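Local coordinates for protein copper-containing nitrite reductase (Hyphomicrobium denitrificans 1NES1, PDB 6TFO) that probably reduces nitrite to nitric oxide, using bound copper ions and electrons delivered by a cytochrome c, at residues G160-K165 with R201-D206; I169-V174 with T190-V195; L279-P284 with R353-V358; R293-M298 with H342-N347. One frame throughout, in Å; residues are numbered along the deposited sequence.

Contact 1. Residues G160-K165 with R201-D206; sequences GARQAK and RVRVGD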
loop_
_atom_site.group_PDB
_atom_site.type_symbol
_atom_site.label_atom_id
_atom_site.label_comp_id
_atom_site.label_asym_id
_atom_site.label_seq_id
_atom_site.Cartn_x
_atom_site.Cartn_y
_atom_site.Cartn_z
ATOM N N GLY C 160 -17.496 -30.816 55.708
ATOM C CA GLY C 160 -18.213 -30.975 56.991
ATOM C C GLY C 160 -17.732 -29.929 57.993
ATOM O O GLY C 160 -16.661 -29.336 57.772
ATOM N N ALA C 161 -18.456 -29.687 59.078
ATOM C CA ALA C 161 -17.832 -29.120 60.295
ATOM C C ALA C 161 -16.734 -30.106 60.718
ATOM O O ALA C 161 -16.984 -31.330 60.673
ATOM C CB ALA C 161 -18.858 -28.906 61.376
ATOM N N ARG C 162 -15.531 -29.608 60.992
ATOM C CA ARG C 162 -14.346 -30.427 61.349
ATOM C C ARG C 162 -13.259 -29.461 61.807
ATOM O O ARG C 162 -13.416 -28.233 61.566
ATOM C CB ARG C 162 -13.852 -31.306 60.193
ATOM C CG ARG C 162 -13.241 -30.549 59.017
ATOM C CD ARG C 162 -12.164 -31.316 58.224
ATOM N NE ARG C 162 -11.707 -30.672 56.974
ATOM C CZ ARG C 162 -10.776 -29.702 56.881
ATOM N NH1 ARG C 162 -10.150 -29.242 57.955
ATOM N NH2 ARG C 162 -10.477 -29.186 55.704
ATOM N N GLN C 163 -12.218 -29.982 62.461
ATOM C CA GLN C 163 -11.079 -29.152 62.928
ATOM C C GLN C 163 -10.194 -28.817 61.719
ATOM O O GLN C 163 -10.153 -29.637 60.765
ATOM C CB GLN C 163 -10.285 -29.866 64.030
ATOM C CG GLN C 163 -10.269 -29.148 65.376
ATOM C CD GLN C 163 -11.587 -29.241 66.099
ATOM O OE1 GLN C 163 -12.490 -28.434 65.877
ATOM N NE2 GLN C 163 -11.700 -30.238 66.964
ATOM N N ALA C 164 -9.507 -27.671 61.777
ATOM C CA ALA C 164 -8.354 -27.347 60.912
ATOM C C ALA C 164 -7.454 -28.583 60.855
ATOM O O ALA C 164 -7.401 -29.324 61.856
ATOM C CB ALA C 164 -7.615 -26.146 61.449
ATOM N N LYS C 165 -6.796 -28.823 59.722
ATOM C CA LYS C 165 -5.874 -29.979 59.544
ATOM C C LYS C 165 -4.918 -29.702 58.378
ATOM O O LYS C 165 -5.078 -28.671 57.685
ATOM C CB LYS C 165 -6.662 -31.274 59.315
ATOM C CG LYS C 165 -7.386 -31.339 57.984
ATOM C CD LYS C 165 -8.478 -32.363 57.896
ATOM C CE LYS C 165 -8.697 -32.819 56.468
ATOM N NZ LYS C 165 -9.172 -34.219 56.394
ATOM N N ARG C 201 -10.838 -26.606 47.770
ATOM C CA ARG C 201 -11.772 -26.298 48.888
ATOM C C ARG C 201 -11.100 -26.749 50.185
ATOM O O ARG C 201 -10.846 -27.963 50.349
ATOM C CB ARG C 201 -13.116 -26.999 48.668
ATOM C CG ARG C 201 -14.262 -26.372 49.447
ATOM C CD ARG C 201 -15.604 -26.818 48.905
ATOM N NE ARG C 201 -16.716 -26.057 49.478
ATOM C CZ ARG C 201 -17.912 -25.902 48.907
ATOM N NH1 ARG C 201 -18.176 -26.417 47.718
ATOM N NH2 ARG C 201 -18.836 -25.197 49.526
ATOM N N VAL C 202 -10.747 -25.789 51.024
ATOM C CA VAL C 202 -10.170 -26.029 52.368
ATOM C C VAL C 202 -10.951 -25.188 53.393
ATOM O O VAL C 202 -11.885 -24.423 53.007
ATOM C CB VAL C 202 -8.663 -25.712 52.365
ATOM C CG1 VAL C 202 -7.926 -26.607 51.378
ATOM C CG2 VAL C 202 -8.377 -24.231 52.103
ATOM N N ARG C 203 -10.611 -25.364 54.669
ATOM C CA ARG C 203 -11.196 -24.626 55.810
ATOM C C ARG C 203 -10.123 -23.638 56.276
ATOM O O ARG C 203 -8.940 -24.017 56.237
ATOM C CB ARG C 203 -11.604 -25.665 56.855
ATOM C CG ARG C 203 -12.098 -25.079 58.165
ATOM C CD ARG C 203 -11.773 -26.027 59.311
ATOM N NE ARG C 203 -12.556 -25.705 60.496
ATOM C CZ ARG C 203 -12.263 -24.733 61.363
ATOM N NH1 ARG C 203 -11.171 -23.996 61.231
ATOM N NH2 ARG C 203 -13.060 -24.516 62.391
ATOM N N VAL C 204 -10.485 -22.413 56.666
ATOM C CA VAL C 204 -9.502 -21.460 57.264
ATOM C C VAL C 204 -8.785 -22.192 58.405
ATOM O O VAL C 204 -9.428 -23.060 59.068
ATOM C CB VAL C 204 -10.129 -20.132 57.724
ATOM C CG1 VAL C 204 -11.165 -20.305 58.840
ATOM C CG2 VAL C 204 -9.050 -19.124 58.112
ATOM N N GLY C 205 -7.501 -21.888 58.601
ATOM C CA GLY C 205 -6.647 -22.565 59.597
ATOM C C GLY C 205 -5.953 -23.795 59.040
ATOM O O GLY C 205 -4.895 -24.146 59.590
ATOM N N ASP C 206 -6.491 -24.422 57.989
ATOM C CA ASP C 206 -5.860 -25.599 57.336
ATOM C C ASP C 206 -4.413 -25.274 56.935
ATOM O O ASP C 206 -4.114 -24.100 56.631
ATOM C CB ASP C 206 -6.648 -26.075 56.118
ATOM C CG ASP C 206 -7.873 -26.893 56.466
ATOM O OD1 ASP C 206 -7.994 -27.251 57.630
ATOM O OD2 ASP C 206 -8.691 -27.165 55.561
#
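Arg162 and Asp206 meet tip to tip in a two-nitrogen salt bridge: NH1 of Arg162 lies 3.0 Å from OD1 of Asp206, and NH2 of Arg162 lies 2.7 Å from OD2. Guanidinium and carboxylate planes are only 15° apart, and both bonds are nearly straight, each oxygen being reached on its syn side. An arginine suits this place because its flat end presents two N-H groups to a carboxylate at once. Each oxygen also takes a backbone donor. Lys165 N reaches Asp206 OD1 at 2.9 Å on the anti side, while Arg203 N meets Asp206 OD2 at 2.8 Å from above the carboxylate plane. Four bonds thus fix the rotation of the aspartate and would be expected to favour its charged form.

The arginine is steadied in turn. Its NH1 also donates to Gln163 O, and Lys165 CD lies 3.4 Å above the plane of the Arg162 guanidinium, offset toward its rim. Arg203, whose CG is anti to its backbone N (chi1 174°), sends its own guanidinium to the other segment: NE makes a weak bond to Arg162 O, and NH1 turns back to Val204 O. Against Ala164, whose CB sits 3.8 Å from Gly205 C, a type II turn runs from Arg203 to Asp206, and Gly205 accepts its positive phi. Asp206 N closes this turn on Arg203 O. The turn carries the chain from strand 200-203 to strand 207-214, and so from one sheet of a cupredoxin beta sandwich to the other.

Contact 2. Residues I169-V174 with T190-V195; sequences IDLETV and TFNGKV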
loop_
_atom_site.group_PDB
_atom_site.type_symbol
_atom_site.label_atom_id
_atom_site.label_comp_id
_atom_site.label_asym_id
_atom_site.label_seq_id
_atom_site.Cartn_x
_atom_site.Cartn_y
_atom_site.Cartn_z
ATOM N N ILE C 169 -2.707 -31.227 48.468
ATOM C CA ILE C 169 -3.293 -30.916 47.135
ATOM C C ILE C 169 -2.244 -31.268 46.069
ATOM O O ILE C 169 -1.051 -30.844 46.216
ATOM C CB ILE C 169 -3.771 -29.445 47.081
ATOM C CG1 ILE C 169 -4.846 -29.162 48.141
ATOM C CG2 ILE C 169 -4.250 -29.083 45.679
ATOM C CD1 ILE C 169 -5.364 -27.740 48.169
ATOM N N ASP C 170 -2.669 -32.012 45.048
ATOM C CA ASP C 170 -1.824 -32.389 43.886
ATOM C C ASP C 170 -2.318 -31.666 42.635
ATOM O O ASP C 170 -3.453 -31.926 42.237
ATOM C CB ASP C 170 -1.821 -33.904 43.695
ATOM C CG ASP C 170 -0.999 -34.555 44.783
ATOM O OD1 ASP C 170 0.229 -34.343 44.793
ATOM O OD2 ASP C 170 -1.607 -35.179 45.664
ATOM N N LEU C 171 -1.476 -30.805 42.062
ATOM C CA LEU C 171 -1.691 -30.155 40.742
ATOM C C LEU C 171 -0.640 -30.657 39.747
ATOM O O LEU C 171 0.547 -30.792 40.141
ATOM C CB LEU C 171 -1.591 -28.638 40.903
ATOM C CG LEU C 171 -2.714 -27.981 41.699
ATOM C CD1 LEU C 171 -2.404 -26.504 41.909
ATOM C CD2 LEU C 171 -4.075 -28.191 41.030
ATOM N N GLU C 172 -1.070 -30.905 38.506
ATOM C CA GLU C 172 -0.189 -31.230 37.357
ATOM C C GLU C 172 -0.399 -30.195 36.246
ATOM O O GLU C 172 -1.561 -30.010 35.800
ATOM C CB GLU C 172 -0.466 -32.641 36.837
ATOM C CG GLU C 172 0.631 -33.159 35.922
ATOM C CD GLU C 172 0.330 -34.450 35.179
ATOM O OE1 GLU C 172 1.284 -35.010 34.596
ATOM O OE2 GLU C 172 -0.855 -34.875 35.149
ATOM N N THR C 173 0.686 -29.551 35.805
ATOM C CA THR C 173 0.672 -28.563 34.699
ATOM C C THR C 173 0.871 -29.343 33.396
ATOM O O THR C 173 1.907 -30.019 33.268
ATOM C CB THR C 173 1.652 -27.418 34.976
ATOM O OG1 THR C 173 2.985 -27.910 35.075
ATOM C CG2 THR C 173 1.309 -26.687 36.260
ATOM N N VAL C 174 -0.135 -29.297 32.522
ATOM C CA VAL C 174 -0.206 -30.053 31.241
ATOM C C VAL C 174 -0.438 -29.074 30.084
ATOM O O VAL C 174 -1.424 -28.305 30.157
ATOM C CB VAL C 174 -1.320 -31.106 31.284
ATOM C CG1 VAL C 174 -1.497 -31.787 29.939
ATOM C CG2 VAL C 174 -1.081 -32.121 32.391
ATOM N N THR C 190 -2.651 -25.822 31.138
ATOM C CA THR C 190 -3.696 -26.109 32.154
ATOM C C THR C 190 -3.096 -26.652 33.450
ATOM O O THR C 190 -1.960 -27.168 33.448
ATOM C CB THR C 190 -4.700 -27.138 31.632
ATOM O OG1 THR C 190 -4.023 -28.390 31.535
ATOM C CG2 THR C 190 -5.292 -26.739 30.298
ATOM N N PHE C 191 -3.893 -26.551 34.515
ATOM C CA PHE C 191 -3.801 -27.412 35.717
ATOM C C PHE C 191 -4.729 -28.610 35.452
ATOM O O PHE C 191 -5.945 -28.401 35.276
ATOM C CB PHE C 191 -4.137 -26.577 36.950
ATOM C CG PHE C 191 -3.222 -25.405 37.223
ATOM C CD1 PHE C 191 -1.968 -25.593 37.761
ATOM C CD2 PHE C 191 -3.652 -24.111 37.020
ATOM C CE1 PHE C 191 -1.157 -24.510 38.072
ATOM C CE2 PHE C 191 -2.853 -23.023 37.326
ATOM C CZ PHE C 191 -1.606 -23.221 37.866
ATOM N N ASN C 192 -4.142 -29.803 35.294
ATOM C CA ASN C 192 -4.858 -31.103 35.252
ATOM C C ASN C 192 -5.722 -31.196 33.994
ATOM O O ASN C 192 -6.763 -31.868 34.031
ATOM C CB ASN C 192 -5.628 -31.317 36.558
ATOM C CG ASN C 192 -4.668 -31.568 37.697
ATOM O OD1 ASN C 192 -3.989 -30.659 38.164
ATOM N ND2 ASN C 192 -4.514 -32.826 38.066
ATOM N N GLY C 193 -5.263 -30.594 32.899
ATOM C CA GLY C 193 -5.801 -30.835 31.543
ATOM C C GLY C 193 -7.170 -30.219 31.314
ATOM O O GLY C 193 -7.831 -30.665 30.355
ATOM N N LYS C 194 -7.591 -29.243 32.134
ATOM C CA LYS C 194 -8.923 -28.593 32.004
ATOM C C LYS C 194 -8.858 -27.111 32.400
ATOM O O LYS C 194 -7.900 -26.693 33.074
ATOM C CB LYS C 194 -9.952 -29.379 32.818
ATOM C CG LYS C 194 -10.771 -30.376 32.020
ATOM C CD LYS C 194 -10.956 -31.710 32.708
ATOM C CE LYS C 194 -12.221 -32.438 32.280
ATOM N NZ LYS C 194 -12.580 -32.175 30.858
ATOM N N VAL C 195 -9.850 -26.340 31.948
ATOM C CA VAL C 195 -9.926 -24.865 32.156
ATOM C C VAL C 195 -11.339 -24.551 32.621
ATOM O O VAL C 195 -12.284 -24.855 31.899
ATOM C CB VAL C 195 -9.585 -24.070 30.879
ATOM C CG1 VAL C 195 -9.681 -22.565 31.092
ATOM C CG2 VAL C 195 -8.216 -24.433 30.353
#
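Asn192 reaches back to Glu172 although its CB starts off pointing away from residues 169-174. With CG anti to the carbonyl carbon (chi1 -70°), the amide carbon comes to 3.7 Å from Glu172 N. Beyond it the group divides: OD1 accepts a straight bond from Glu172 N at 2.9 Å, the donor lying above the carbonyl plane, while ND2 stands 4.2 Å from Glu172 CB. Asn192 N donates to Glu172 O at 2.6 Å, so one asparagine serves both the N-H and the C=O of Glu172 just where the strand pairing runs out. Asn192 and Gly193 are the central residues of a type I' turn from Phe191 to Lys194; both have positive phi, which asparagine and glycine tolerate better than other residues.

Strands 166-181 and 184-191 form a beta hairpin in one sheet of a cupredoxin domain, and here Val174 and Thr190 make an antiparallel hydrogen-bonded pair. Val174 O is gripped twice, by Thr190 N and by Thr190 OG1, the hydroxyl at 2.9 Å; the same OG1 takes a weak bond from Gly193 N. Thr173 and Phe191, the non-hydrogen-bonded pair, lie side by side on the other face, CG2 of Thr173 3.8 Å from Phe191 CE1. A branched threonine suits this place: its methyl packs on the ring, while its OG1 is hydrogen-bonded to Asn214 OD1. The side chain also touches His222 and Met276, two ligands of a copper ion about 6 Å from the Thr173 side chain. Leu171 CD1 adds a looser apolar contact, 4.3 Å from CD1 of Phe191; the Phe191 ring also meets that of Tyr261.

Contact 3. Residues L279-P284 with R353-V358; sequences LLLVEP and RIFFGV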
loop_
_atom_site.group_PDB
_atom_site.type_symbol
_atom_site.label_atom_id
_atom_site.label_comp_id
_atom_site.label_asym_id
_atom_site.label_seq_id
_atom_site.Cartn_x
_atom_site.Cartn_y
_atom_site.Cartn_z
ATOM N N LEU C 279 -10.037 -21.643 41.009
ATOM C CA LEU C 279 -10.554 -21.050 42.277
ATOM C C LEU C 279 -10.140 -21.921 43.469
ATOM O O LEU C 279 -10.190 -23.161 43.353
ATOM C CB LEU C 279 -12.076 -20.925 42.190
ATOM C CG LEU C 279 -12.617 -19.786 41.329
ATOM C CD1 LEU C 279 -14.134 -19.757 41.384
ATOM C CD2 LEU C 279 -12.051 -18.440 41.747
ATOM N N LEU C 280 -9.687 -21.266 44.540
ATOM C CA LEU C 280 -9.467 -21.800 45.914
ATOM C C LEU C 280 -10.507 -21.159 46.839
ATOM O O LEU C 280 -10.424 -19.918 47.030
ATOM C CB LEU C 280 -8.047 -21.439 46.384
ATOM C CG LEU C 280 -7.717 -21.761 47.838
ATOM C CD1 LEU C 280 -7.785 -23.274 48.070
ATOM C CD2 LEU C 280 -6.362 -21.194 48.223
ATOM N N LEU C 281 -11.452 -21.955 47.347
ATOM C CA LEU C 281 -12.371 -21.566 48.462
ATOM C C LEU C 281 -11.702 -21.930 49.783
ATOM O O LEU C 281 -11.453 -23.145 50.009
ATOM C CB LEU C 281 -13.718 -22.290 48.331
ATOM C CG LEU C 281 -14.768 -21.952 49.388
ATOM C CD1 LEU C 281 -15.125 -20.481 49.373
ATOM C CD2 LEU C 281 -16.020 -22.792 49.181
ATOM N N VAL C 282 -11.368 -20.917 50.583
ATOM C CA VAL C 282 -11.010 -21.085 52.020
ATOM C C VAL C 282 -12.292 -20.823 52.820
ATOM O O VAL C 282 -12.669 -19.655 52.976
ATOM C CB VAL C 282 -9.842 -20.170 52.415
ATOM C CG1 VAL C 282 -9.413 -20.390 53.850
ATOM C CG2 VAL C 282 -8.662 -20.374 51.485
ATOM N N GLU C 283 -12.991 -21.887 53.221
ATOM C CA GLU C 283 -14.278 -21.789 53.958
ATOM C C GLU C 283 -14.055 -21.108 55.307
ATOM O O GLU C 283 -13.084 -21.379 56.010
ATOM C CB GLU C 283 -14.889 -23.169 54.171
ATOM C CG GLU C 283 -15.623 -23.714 52.957
ATOM C CD GLU C 283 -16.435 -24.952 53.293
ATOM O OE1 GLU C 283 -16.779 -25.098 54.472
ATOM O OE2 GLU C 283 -16.729 -25.758 52.392
ATOM N N PRO C 284 -14.957 -20.206 55.738
ATOM C CA PRO C 284 -14.897 -19.671 57.100
ATOM C C PRO C 284 -15.272 -20.801 58.077
ATOM O O PRO C 284 -15.787 -21.808 57.614
ATOM C CB PRO C 284 -15.926 -18.525 57.067
ATOM C CG PRO C 284 -16.934 -18.943 56.006
ATOM C CD PRO C 284 -16.132 -19.729 54.990
ATOM N N ARG C 353 -25.804 -21.702 44.171
ATOM C CA ARG C 353 -24.607 -20.844 44.355
ATOM C C ARG C 353 -23.681 -21.030 43.145
ATOM O O ARG C 353 -23.348 -22.188 42.818
ATOM C CB ARG C 353 -23.857 -21.150 45.656
ATOM C CG ARG C 353 -22.473 -20.518 45.685
ATOM C CD ARG C 353 -21.875 -20.396 47.059
ATOM N NE ARG C 353 -22.039 -21.631 47.785
ATOM C CZ ARG C 353 -22.628 -21.753 48.965
ATOM N NH1 ARG C 353 -22.717 -22.945 49.518
ATOM N NH2 ARG C 353 -23.095 -20.698 49.606
ATOM N N ILE C 354 -23.239 -19.926 42.538
ATOM C CA ILE C 354 -22.161 -19.922 41.503
ATOM C C ILE C 354 -20.907 -19.284 42.110
ATOM O O ILE C 354 -20.964 -18.095 42.490
ATOM C CB ILE C 354 -22.615 -19.193 40.228
ATOM C CG1 ILE C 354 -23.931 -19.760 39.681
ATOM C CG2 ILE C 354 -21.497 -19.220 39.199
ATOM C CD1 ILE C 354 -24.520 -18.988 38.534
ATOM N N PHE C 355 -19.832 -20.069 42.240
ATOM C CA PHE C 355 -18.450 -19.560 42.400
ATOM C C PHE C 355 -17.963 -19.088 41.025
ATOM O O PHE C 355 -17.736 -19.937 40.136
ATOM C CB PHE C 355 -17.522 -20.639 42.950
ATOM C CG PHE C 355 -17.929 -21.179 44.288
ATOM C CD1 PHE C 355 -17.696 -20.452 45.434
ATOM C CD2 PHE C 355 -18.541 -22.409 44.390
ATOM C CE1 PHE C 355 -18.078 -20.950 46.673
ATOM C CE2 PHE C 355 -18.915 -22.906 45.629
ATOM C CZ PHE C 355 -18.683 -22.178 46.768
ATOM N N PHE C 356 -17.851 -17.771 40.851
ATOM C CA PHE C 356 -17.505 -17.113 39.566
ATOM C C PHE C 356 -16.211 -16.322 39.737
ATOM O O PHE C 356 -16.176 -15.393 40.555
ATOM C CB PHE C 356 -18.609 -16.174 39.080
ATOM C CG PHE C 356 -18.257 -15.476 37.791
ATOM C CD1 PHE C 356 -18.254 -16.163 36.593
ATOM C CD2 PHE C 356 -17.887 -14.141 37.783
ATOM C CE1 PHE C 356 -17.913 -15.517 35.412
ATOM C CE2 PHE C 356 -17.544 -13.499 36.605
ATOM C CZ PHE C 356 -17.550 -14.190 35.420
ATOM N N GLY C 357 -15.202 -16.670 38.941
ATOM C CA GLY C 357 -13.912 -15.963 38.933
ATOM C C GLY C 357 -13.472 -15.601 37.530
ATOM O O GLY C 357 -13.861 -16.291 36.585
ATOM N N VAL C 358 -12.674 -14.555 37.409
ATOM C CA VAL C 358 -12.093 -14.114 36.115
ATOM C C VAL C 358 -10.595 -14.399 36.167
ATOM O O VAL C 358 -9.873 -13.675 36.894
ATOM C CB VAL C 358 -12.390 -12.625 35.870
ATOM C CG1 VAL C 358 -11.871 -12.180 34.521
ATOM C CG2 VAL C 358 -13.874 -12.335 35.988
#
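Leu281 packs across Phe355 at about a right angle, its CD2 lying 3.6 Å from CZ of the ring. This is the tight part of a wholly apolar contact. Beside it Leu279 comes in obliquely: its CD1 fits against CB of Phe355 at 3.8 Å and lies equally close to the carbonyl O of Phe355. The other branch, CD2, rests 4.2 Å from the CA of Gly357, where the missing side chain lets the leucine come down onto the backbone. The two strands do not pair; the axes of 279-283 and 353-358 come within 8.8 Å, their N-to-C directions 129° apart, so leucine side chains of one strand meet both side chain and backbone of the other. They belong to different sheets, probably of two successive cupredoxin domains, as expected for this family. Leucines and a phenylalanine suit a buried interface of this sort, and a second ring, Phe199, also meets Phe355.

Toward Pro284 and Arg353 the strands spread apart and the contact gives out. Even this loose end is not a plain solvent edge. Charged groups take over from apolar ones: Glu283 bridges to Arg201, and Arg353 bridges to Glu294 while its CG lies 4.2 Å above one face of the Phe355 ring, offset toward the rim.

Contact 4. Residues R293-M298 with H342-N347; sequences REFYVM and HPLYAN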
loop_
_atom_site.group_PDB
_atom_site.type_symbol
_atom_site.label_atom_id
_atom_site.label_comp_id
_atom_site.label_asym_id
_atom_site.label_seq_id
_atom_site.Cartn_x
_atom_site.Cartn_y
_atom_site.Cartn_z
ATOM N N ARG C 293 -27.545 -26.329 45.467
ATOM C CA ARG C 293 -26.623 -26.710 44.366
ATOM C C ARG C 293 -25.558 -25.637 44.132
ATOM O O ARG C 293 -25.889 -24.417 44.119
ATOM C CB ARG C 293 -27.407 -26.998 43.089
ATOM C CG ARG C 293 -26.641 -27.919 42.159
ATOM C CD ARG C 293 -27.421 -28.114 40.891
ATOM N NE ARG C 293 -28.682 -28.786 41.116
ATOM C CZ ARG C 293 -28.841 -30.090 41.275
ATOM N NH1 ARG C 293 -30.054 -30.586 41.449
ATOM N NH2 ARG C 293 -27.804 -30.899 41.264
ATOM N N GLU C 294 -24.326 -26.110 43.921
ATOM C CA GLU C 294 -23.129 -25.276 43.675
ATOM C C GLU C 294 -22.574 -25.479 42.258
ATOM O O GLU C 294 -22.645 -26.619 41.722
ATOM C CB GLU C 294 -22.069 -25.647 44.698
ATOM C CG GLU C 294 -22.483 -25.387 46.122
ATOM C CD GLU C 294 -21.305 -25.497 47.069
ATOM O OE1 GLU C 294 -20.641 -26.567 47.062
ATOM O OE2 GLU C 294 -21.024 -24.495 47.770
ATOM N N PHE C 295 -21.991 -24.417 41.700
ATOM C CA PHE C 295 -21.401 -24.396 40.337
ATOM C C PHE C 295 -20.082 -23.616 40.341
ATOM O O PHE C 295 -19.935 -22.630 41.107
ATOM C CB PHE C 295 -22.375 -23.771 39.344
ATOM C CG PHE C 295 -23.603 -24.591 39.071
ATOM C CD1 PHE C 295 -23.497 -25.829 38.464
ATOM C CD2 PHE C 295 -24.866 -24.121 39.395
ATOM C CE1 PHE C 295 -24.629 -26.584 38.184
ATOM C CE2 PHE C 295 -25.999 -24.877 39.113
ATOM C CZ PHE C 295 -25.877 -26.101 38.498
ATOM N N TYR C 296 -19.181 -24.053 39.455
ATOM C CA TYR C 296 -17.812 -23.530 39.219
ATOM C C TYR C 296 -17.737 -22.936 37.805
ATOM O O TYR C 296 -17.831 -23.693 36.824
ATOM C CB TYR C 296 -16.844 -24.696 39.376
ATOM C CG TYR C 296 -15.379 -24.380 39.270
ATOM C CD1 TYR C 296 -14.878 -23.096 39.390
ATOM C CD2 TYR C 296 -14.479 -25.415 39.134
ATOM C CE1 TYR C 296 -13.517 -22.855 39.354
ATOM C CE2 TYR C 296 -13.120 -25.194 39.107
ATOM C CZ TYR C 296 -12.632 -23.911 39.210
ATOM O OH TYR C 296 -11.279 -23.724 39.162
ATOM N N VAL C 297 -17.631 -21.612 37.702
ATOM C CA VAL C 297 -17.537 -20.885 36.406
ATOM C C VAL C 297 -16.388 -19.865 36.472
ATOM O O VAL C 297 -16.313 -19.092 37.449
ATOM C CB VAL C 297 -18.874 -20.230 36.023
ATOM C CG1 VAL C 297 -18.738 -19.419 34.744
ATOM C CG2 VAL C 297 -19.987 -21.261 35.886
ATOM N N MET C 298 -15.525 -19.864 35.447
ATOM C CA MET C 298 -14.439 -18.872 35.296
ATOM C C MET C 298 -14.424 -18.330 33.861
ATOM O O MET C 298 -14.652 -19.107 32.911
ATOM C CB MET C 298 -13.080 -19.473 35.661
ATOM C CG MET C 298 -12.939 -19.748 37.137
ATOM S SD MET C 298 -11.218 -19.848 37.694
ATOM C CE MET C 298 -10.852 -18.133 38.061
ATOM N N HIS C 342 -21.005 -28.838 28.335
ATOM C CA HIS C 342 -21.159 -28.985 29.808
ATOM C C HIS C 342 -22.060 -27.891 30.372
ATOM O O HIS C 342 -21.614 -27.065 31.170
ATOM C CB HIS C 342 -19.784 -28.938 30.491
ATOM C CG HIS C 342 -18.821 -29.995 30.064
ATOM N ND1 HIS C 342 -18.733 -31.201 30.703
ATOM C CD2 HIS C 342 -17.873 -30.011 29.103
ATOM C CE1 HIS C 342 -17.789 -31.928 30.144
ATOM N NE2 HIS C 342 -17.239 -31.212 29.170
ATOM N N PRO C 343 -23.354 -27.827 30.002
ATOM C CA PRO C 343 -24.242 -26.807 30.557
ATOM C C PRO C 343 -24.546 -27.080 32.040
ATOM O O PRO C 343 -24.200 -28.163 32.531
ATOM C CB PRO C 343 -25.496 -26.855 29.666
ATOM C CG PRO C 343 -25.475 -28.243 29.076
ATOM C CD PRO C 343 -24.022 -28.690 29.030
ATOM N N LEU C 344 -25.140 -26.083 32.708
ATOM C CA LEU C 344 -25.605 -26.143 34.117
ATOM C C LEU C 344 -27.040 -26.690 34.112
ATOM O O LEU C 344 -27.856 -26.249 33.253
ATOM C CB LEU C 344 -25.551 -24.747 34.748
ATOM C CG LEU C 344 -24.157 -24.175 35.022
ATOM C CD1 LEU C 344 -23.465 -23.738 33.740
ATOM C CD2 LEU C 344 -24.239 -23.001 35.970
ATOM N N TYR C 345 -27.326 -27.617 35.039
ATOM C CA TYR C 345 -28.658 -28.231 35.280
ATOM C C TYR C 345 -29.059 -28.012 36.741
ATOM O O TYR C 345 -28.226 -28.179 37.649
ATOM C CB TYR C 345 -28.632 -29.716 34.913
ATOM C CG TYR C 345 -28.373 -29.968 33.449
ATOM C CD1 TYR C 345 -29.378 -29.796 32.501
ATOM C CD2 TYR C 345 -27.108 -30.344 33.004
ATOM C CE1 TYR C 345 -29.140 -30.009 31.151
ATOM C CE2 TYR C 345 -26.854 -30.555 31.657
ATOM C CZ TYR C 345 -27.870 -30.388 30.730
ATOM O OH TYR C 345 -27.603 -30.607 29.414
ATOM N N ALA C 346 -30.312 -27.627 36.963
ATOM C CA ALA C 346 -30.880 -27.407 38.312
ATOM C C ALA C 346 -32.403 -27.610 38.277
ATOM O O ALA C 346 -32.962 -27.727 37.171
ATOM C CB ALA C 346 -30.493 -26.038 38.816
ATOM N N ASN C 347 -33.032 -27.636 39.456
ATOM C CA ASN C 347 -34.483 -27.884 39.640
ATOM C C ASN C 347 -35.160 -26.664 40.276
ATOM O O ASN C 347 -34.542 -26.016 41.170
ATOM C CB ASN C 347 -34.695 -29.156 40.453
ATOM C CG ASN C 347 -34.100 -30.353 39.752
ATOM O OD1 ASN C 347 -34.447 -30.657 38.613
ATOM N ND2 ASN C 347 -33.162 -31.000 40.414
#
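Leu344 sets a methyl over the ring of Phe295 in a CH-pi contact: CD2 of Leu344 is 3.7 Å from the ring centroid and 18° off the normal. Both residues hold CG anti to their carbonyl carbons; CB of Phe295 points toward residues 342-347, and chi1 -69° sets CG beside the backbone N. While Leu344 lies over one face, the carbonyl O of Tyr345 comes to the edge, in the ring plane, 3.2 Å from Phe295 CZ, where the slightly positive rim of an aromatic ring suits an oxygen. A flat phenylalanine thus offers a face to the leucine methyl and an edge to the carbonyl oxygen.

Arg293 takes another course. Its chain bends at chi3 (-64°), placing NE 3.8 Å from CA of Ala346, with CD 3.3 Å from Tyr345 O; the small Ala346 lets the arginine pass close to the backbone, its CB 4.0 Å from Arg293 NE. NH1 of Arg293 lies 3.3 Å from ND2 of Asn347, but both are donors and do not bond. The charge is answered by Glu350, whose carboxylate also accepts from Asn347 N. Strands 293-302 and 344-345 belong to different sheets, so the leucine-on-ring contact is part of the apolar filling between the layers of a cupredoxin sandwich.

Overall arrangement
Contact 3 is fully buried, contacts 2 and 4 are partly buried, and contact 1 lies at the surface; their chemistry follows suit, from purely apolar packing to a dense set of charged and backbone bonds. Contacts 1 and 3 share a sheet, since strands 200-203 and 277-283 are neighbours; contacts 3 and 4 share another through strands 351-360 and 293-302. Contact 2 joins neighbouring strands of one sheet, whereas contact 4 packs across two sheets and contact 3 probably across two domains. A salt bridge from Arg201 to Glu294 ties contact 1 to contact 4. Of the four, contact 2 comes nearest to a copper ion.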